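Local coordinates for protein putative dioxygenase (Nostoc punctiforme, PDB 2PEB) that is a putative dioxygenase of the Dopa 4,5-dioxygenase family, binds a zinc ion and probably works as an oxidoreductase, at residues A[10-15]-A[64-69]; A[83-88]-A[93-98]. All coordinates share one frame; numbering follows the deposited sequence. Where two conformers were deposited one is given.

In the fold
Near the N terminus the chain enters strand 11-18, the middle strand of a five-stranded antiparallel sheet. It then passes through helix 23-36 and strands 40-45 and 55-61 before interaction 1 closes this long loop, setting the start of helix 66-76 on one face of strand 11-18. After that helix comes strand 82-87, which pairs antiparallel with strand 11-18. Interaction 2 then closes a short loop, laying helix 91-96 against strand 82-87. The two loops neither nest nor cross; they follow in series. They are joined across the sheet by probable backbone hydrogen bonds, such as His15 N to Leu83 O, and by the zinc ion, which draws histidines from both strands.

Interaction 1: residues A[10-15]-A[64-69]; sequences AGFHAH and NQFDKV. With ZN (zinc ion), chain C.
With chi1 at -59°, Phe12 swings CG beside its own backbone N and carries its ring out toward helix 66-76, while in Phe66 a chi1 of -179° sets CG opposite the backbone N and extends the ring toward the strand. CD1 of Phe66 thus hangs over the centre of the Phe12 ring, and its closest approach is 3.5 Å to Phe12 CZ. The centroids are 4.5 Å apart with the planes inclined at 39°, an oblique aromatic pair held by van der Waals contact. Phe66 CE1 leans toward Phe12 CE2 at 3.7 Å, and Phe66 CB lies 3.8 Å from Phe12 CE1. Large flat apolar rings suit this buried seam between helix and sheet, and small Ala14 also faces the helix beside them. This is a ferredoxin-like alpha+beta fold with strand 100-102 added at the edge; helix 66-76 packs on the face away from the zinc ion. Side chains alternate along the strand, so His13 and His15 emerge on the other face, where His13 ND1 (2.1 Å) and His15 NE2 (1.9 Å) bind the zinc ion together with His85. The two histidines use different ring nitrogens on one metal. At the helix start, Gln65 O accepts backbone hydrogen bonds from both Lys68 N and Val69 N. In the Gln65 side chain, NE2 gives a hydrogen bond to Asn64 OD1 at 3.0 Å, and OE1 accepts one from Glu38 N. Beyond the pair, Phe66 meets Phe66 of the second subunit and Phe12 packs on Met74 of that subunit.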
loop_
_atom_site.group_PDB
_atom_site.type_symbol
_atom_site.label_atom_id
_atom_site.label_comp_id
_atom_site.label_asym_id
_atom_site.label_seq_id
_atom_site.Cartn_x
_atom_site.Cartn_y
_atom_site.Cartn_z
ATOM N N ALA A 10 -3.655 -11.406 -11.303
ATOM C CA ALA A 10 -2.776 -11.779 -12.439
ATOM C C ALA A 10 -1.509 -10.928 -12.520
ATOM O O ALA A 10 -0.550 -11.251 -13.268
ATOM C CB ALA A 10 -3.566 -11.654 -13.744
ATOM N N GLY A 11 -1.496 -9.825 -11.792
ATOM C CA GLY A 11 -0.428 -8.865 -11.870
ATOM C C GLY A 11 -0.776 -7.609 -11.173
ATOM O O GLY A 11 -1.861 -7.474 -10.610
ATOM N N PHE A 12 0.150 -6.658 -11.203
ATOM C CA PHE A 12 -0.039 -5.344 -10.606
ATOM C C PHE A 12 0.420 -4.224 -11.497
ATOM O O PHE A 12 1.298 -4.402 -12.354
ATOM C CB PHE A 12 0.697 -5.196 -9.260
ATOM C CG PHE A 12 0.267 -6.186 -8.245
ATOM C CD1 PHE A 12 0.882 -7.423 -8.176
ATOM C CD2 PHE A 12 -0.725 -5.875 -7.328
ATOM C CE1 PHE A 12 0.490 -8.370 -7.238
ATOM C CE2 PHE A 12 -1.142 -6.827 -6.386
ATOM C CZ PHE A 12 -0.506 -8.075 -6.334
ATOM N N HIS A 13 -0.213 -3.073 -11.317
ATOM C CA HIS A 13 0.302 -1.798 -11.813
ATOM C C HIS A 13 0.660 -0.904 -10.686
ATOM O O HIS A 13 -0.065 -0.822 -9.712
ATOM C CB HIS A 13 -0.785 -1.059 -12.559
ATOM C CG HIS A 13 -1.052 -1.564 -13.927
ATOM N ND1 HIS A 13 -1.968 -0.957 -14.759
ATOM C CD2 HIS A 13 -0.508 -2.585 -14.630
ATOM C CE1 HIS A 13 -1.989 -1.608 -15.914
ATOM N NE2 HIS A 13 -1.096 -2.583 -15.872
ATOM N N ALA A 14 1.774 -0.220 -10.807
ATOM C CA ALA A 14 2.039 1.034 -10.095
ATOM C C ALA A 14 1.852 2.231 -11.045
ATOM O O ALA A 14 2.326 2.224 -12.168
ATOM C CB ALA A 14 3.397 1.011 -9.533
ATOM N N HIS A 15 1.088 3.220 -10.593
ATOM C CA HIS A 15 0.919 4.522 -11.262
ATOM C C HIS A 15 1.663 5.554 -10.401
ATOM O O HIS A 15 1.316 5.784 -9.236
ATOM C CB HIS A 15 -0.568 4.846 -11.505
ATOM C CG HIS A 15 -1.220 3.886 -12.473
ATOM N ND1 HIS A 15 -1.245 4.132 -13.835
ATOM C CD2 HIS A 15 -1.840 2.693 -12.303
ATOM C CE1 HIS A 15 -1.812 3.127 -14.460
ATOM N NE2 HIS A 15 -2.236 2.264 -13.560
ATOM N N ASN A 64 5.009 -12.127 -8.796
ATOM C CA ASN A 64 6.321 -12.432 -8.192
ATOM C C ASN A 64 7.280 -11.224 -7.978
ATOM O O ASN A 64 8.343 -11.366 -7.377
ATOM C CB ASN A 64 7.004 -13.615 -8.852
ATOM C CG ASN A 64 7.625 -13.294 -10.190
ATOM O OD1 ASN A 64 7.748 -12.159 -10.605
ATOM N ND2 ASN A 64 8.088 -14.343 -10.854
ATOM N N GLN A 65 6.907 -10.048 -8.455
ATOM C CA GLN A 65 7.651 -8.828 -8.192
ATOM C C GLN A 65 7.062 -7.927 -7.112
ATOM O O GLN A 65 7.656 -6.913 -6.765
ATOM C CB GLN A 65 7.740 -8.048 -9.510
ATOM C CG GLN A 65 8.475 -8.766 -10.618
ATOM C CD GLN A 65 9.910 -9.119 -10.282
ATOM O OE1 GLN A 65 10.777 -8.221 -10.137
ATOM N NE2 GLN A 65 10.172 -10.398 -10.127
ATOM N N PHE A 66 5.894 -8.293 -6.572
ATOM C CA PHE A 66 5.162 -7.447 -5.664
ATOM C C PHE A 66 6.010 -7.173 -4.436
ATOM O O PHE A 66 6.177 -5.987 -4.050
ATOM C CB PHE A 66 3.783 -8.050 -5.331
ATOM C CG PHE A 66 2.988 -7.228 -4.435
ATOM C CD1 PHE A 66 2.140 -6.241 -4.925
ATOM C CD2 PHE A 66 3.063 -7.422 -3.054
ATOM C CE1 PHE A 66 1.395 -5.471 -4.080
ATOM C CE2 PHE A 66 2.315 -6.641 -2.209
ATOM C CZ PHE A 66 1.481 -5.646 -2.711
ATOM N N ASP A 67 6.691 -8.193 -3.938
ATOM C CA ASP A 67 7.503 -8.005 -2.714
ATOM C C ASP A 67 8.916 -7.463 -3.021
ATOM O O ASP A 67 9.762 -7.301 -2.106
ATOM C CB ASP A 67 7.524 -9.272 -1.859
ATOM C CG ASP A 67 8.329 -10.374 -2.458
ATOM O OD1 ASP A 67 8.991 -10.174 -3.511
ATOM O OD2 ASP A 67 8.303 -11.450 -1.838
ATOM N N LYS A 68 9.173 -7.169 -4.291
ATOM C CA LYS A 68 10.379 -6.480 -4.679
ATOM C C LYS A 68 10.094 -5.036 -4.996
ATOM O O LYS A 68 10.669 -4.141 -4.380
ATOM C CB LYS A 68 11.063 -7.195 -5.851
ATOM C CG LYS A 68 11.360 -8.668 -5.496
ATOM C CD LYS A 68 11.845 -9.479 -6.688
ATOM C CE LYS A 68 12.112 -10.943 -6.305
ATOM N NZ LYS A 68 12.519 -11.074 -4.873
ATOM N N VAL A 69 9.208 -4.791 -5.970
ATOM C CA VAL A 69 8.854 -3.462 -6.393
ATOM C C VAL A 69 8.239 -2.576 -5.303
ATOM O O VAL A 69 8.651 -1.451 -5.088
ATOM C CB VAL A 69 7.942 -3.515 -7.645
ATOM C CG1 VAL A 69 7.437 -2.110 -7.977
ATOM C CG2 VAL A 69 8.711 -4.120 -8.846
HETATM ZN ZN ZN C . -3.066 0.630 -13.998
#

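Interaction 2: residues A[83-88]-A[93-98]; sequences LVHPET and SDHAVY. With ZN (zinc ion), chain C.
Thr88 and Asp94 make the tight polar end of this contact. Thr88 N reaches Asp94 OD2 at 2.9 Å in a nearly straight bond (176°), and Thr88 OG1 donates to Asp94 OD1 at 2.6 Å. Both bonds arrive on the syn sides, so Thr88 holds both oxygens and fixes the carboxylate's rotation; OD2 also receives a weak bond from Asp90 N. A short branched threonine suits the place, since its hydroxyl and amide can both face the carboxylate. Nearby, Pro86 CG rests on Tyr98 CB at 3.5 Å, while Asp94 O and Tyr98 O are buried without hydrogen-bond partners. The Leu83 end is looser but still buried, Leu83 CD2 coming only within 4.4 Å of His95 CD2; the solvent side is the helix's outer face, where Ala96 is exposed. Between the ends, a chi1 of 74° tucks His85 CG between its backbone N and carbonyl carbon, bringing the ring under His95 CE1, planes at 32°, and NE2 to the metal. His95 is steadied by ND1 bonding to Ala91 O. His85 ND1 donates to Pro86 O at 2.8 Å, and through NE2, 2.2 Å from the zinc ion, His85 joins His13 and His15 as the three histidine ligands of this putative dioxygenase's metal site.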
loop_
_atom_site.group_PDB
_atom_site.type_symbol
_atom_site.label_atom_id
_atom_site.label_comp_id
_atom_site.label_asym_id
_atom_site.label_seq_id
_atom_site.Cartn_x
_atom_site.Cartn_y
_atom_site.Cartn_z
ATOM N N LEU A 83 -0.111 5.045 -6.646
ATOM C CA LEU A 83 -1.119 4.040 -6.631
ATOM C C LEU A 83 -0.609 2.685 -7.077
ATOM O O LEU A 83 0.013 2.552 -8.138
ATOM C CB LEU A 83 -2.217 4.458 -7.593
ATOM C CG LEU A 83 -3.343 3.449 -7.814
ATOM C CD1 LEU A 83 -4.203 3.329 -6.547
ATOM C CD2 LEU A 83 -4.254 3.855 -8.998
ATOM N N VAL A 84 -0.855 1.658 -6.292
ATOM C CA VAL A 84 -0.635 0.293 -6.736
ATOM C C VAL A 84 -1.960 -0.488 -6.738
ATOM O O VAL A 84 -2.664 -0.510 -5.769
ATOM C CB VAL A 84 0.417 -0.473 -5.895
ATOM C CG1 VAL A 84 0.592 -1.944 -6.437
ATOM C CG2 VAL A 84 1.769 0.307 -5.842
ATOM N N HIS A 85 -2.298 -1.096 -7.864
ATOM C CA HIS A 85 -3.539 -1.817 -7.993
ATOM C C HIS A 85 -3.273 -3.164 -8.629
ATOM O O HIS A 85 -2.343 -3.322 -9.405
ATOM C CB HIS A 85 -4.649 -1.000 -8.705
ATOM C CG HIS A 85 -4.476 -0.848 -10.184
ATOM N ND1 HIS A 85 -4.734 -1.877 -11.058
ATOM C CD2 HIS A 85 -4.111 0.212 -10.954
ATOM C CE1 HIS A 85 -4.478 -1.478 -12.301
ATOM N NE2 HIS A 85 -4.113 -0.210 -12.268
ATOM N N PRO A 86 -4.071 -4.153 -8.250
ATOM C CA PRO A 86 -4.012 -5.457 -8.869
ATOM C C PRO A 86 -4.742 -5.447 -10.177
ATOM O O PRO A 86 -5.445 -4.475 -10.496
ATOM C CB PRO A 86 -4.722 -6.339 -7.858
ATOM C CG PRO A 86 -5.729 -5.420 -7.261
ATOM C CD PRO A 86 -5.131 -4.115 -7.201
ATOM N N GLU A 87 -4.514 -6.518 -10.929
ATOM C CA GLU A 87 -5.225 -6.761 -12.167
ATOM C C GLU A 87 -5.925 -8.081 -12.009
ATOM O O GLU A 87 -5.283 -9.125 -12.052
ATOM C CB GLU A 87 -4.245 -6.801 -13.336
ATOM C CG GLU A 87 -3.587 -5.486 -13.545
ATOM C CD GLU A 87 -2.482 -5.546 -14.562
ATOM O OE1 GLU A 87 -1.519 -6.327 -14.374
ATOM O OE2 GLU A 87 -2.564 -4.788 -15.547
ATOM N N THR A 88 -7.252 -8.032 -11.781
ATOM C CA THR A 88 -8.070 -9.181 -11.518
ATOM C C THR A 88 -9.217 -9.297 -12.514
ATOM O O THR A 88 -10.066 -10.190 -12.388
ATOM C CB THR A 88 -8.705 -9.084 -10.122
ATOM O OG1 THR A 88 -9.674 -8.034 -10.132
ATOM C CG2 THR A 88 -7.641 -8.801 -9.063
ATOM N N SER A 93 -13.256 -2.214 -9.481
ATOM C CA SER A 93 -12.824 -2.678 -8.152
ATOM C C SER A 93 -11.303 -2.647 -8.010
ATOM O O SER A 93 -10.784 -2.248 -6.952
ATOM C CB SER A 93 -13.416 -4.041 -7.807
ATOM O OG SER A 93 -14.820 -4.039 -7.965
ATOM N N ASP A 94 -10.565 -3.014 -9.055
ATOM C CA ASP A 94 -9.115 -2.992 -8.974
ATOM C C ASP A 94 -8.571 -1.601 -8.593
ATOM O O ASP A 94 -7.639 -1.498 -7.839
ATOM C CB ASP A 94 -8.454 -3.447 -10.286
ATOM C CG ASP A 94 -8.632 -4.934 -10.536
ATOM O OD1 ASP A 94 -8.826 -5.661 -9.550
ATOM O OD2 ASP A 94 -8.528 -5.389 -11.702
ATOM N N HIS A 95 -9.118 -0.553 -9.178
ATOM C CA HIS A 95 -8.665 0.797 -8.857
ATOM C C HIS A 95 -9.290 1.378 -7.576
ATOM O O HIS A 95 -8.626 2.074 -6.837
ATOM C CB HIS A 95 -9.030 1.711 -9.998
ATOM C CG HIS A 95 -8.230 1.478 -11.227
ATOM N ND1 HIS A 95 -8.396 0.367 -12.031
ATOM C CD2 HIS A 95 -7.264 2.219 -11.803
ATOM C CE1 HIS A 95 -7.565 0.445 -13.059
ATOM N NE2 HIS A 95 -6.874 1.566 -12.943
ATOM N N ALA A 96 -10.569 1.106 -7.333
ATOM C CA ALA A 96 -11.262 1.769 -6.259
ATOM C C ALA A 96 -11.207 1.067 -4.890
ATOM O O ALA A 96 -11.267 1.739 -3.854
ATOM C CB ALA A 96 -12.710 2.041 -6.670
ATOM N N VAL A 97 -11.178 -0.261 -4.899
ATOM C CA VAL A 97 -11.399 -1.063 -3.709
ATOM C C VAL A 97 -10.138 -1.857 -3.353
ATOM O O VAL A 97 -9.759 -1.961 -2.174
ATOM C CB VAL A 97 -12.595 -2.031 -3.910
ATOM C CG1 VAL A 97 -12.864 -2.834 -2.682
ATOM C CG2 VAL A 97 -13.883 -1.257 -4.316
ATOM N N TYR A 98 -9.475 -2.417 -4.370
ATOM C CA TYR A 98 -8.435 -3.379 -4.136
ATOM C C TYR A 98 -7.072 -2.738 -4.149
ATOM O O TYR A 98 -6.088 -3.465 -4.107
ATOM C CB TYR A 98 -8.453 -4.537 -5.166
ATOM C CG TYR A 98 -9.725 -5.322 -5.278
ATOM C CD1 TYR A 98 -10.554 -5.535 -4.173
ATOM C CD2 TYR A 98 -10.090 -5.883 -6.484
ATOM C CE1 TYR A 98 -11.685 -6.293 -4.274
ATOM C CE2 TYR A 98 -11.223 -6.637 -6.601
ATOM C CZ TYR A 98 -12.029 -6.807 -5.498
ATOM O OH TYR A 98 -13.149 -7.534 -5.631
HETATM ZN ZN ZN C . -3.066 0.630 -13.998
#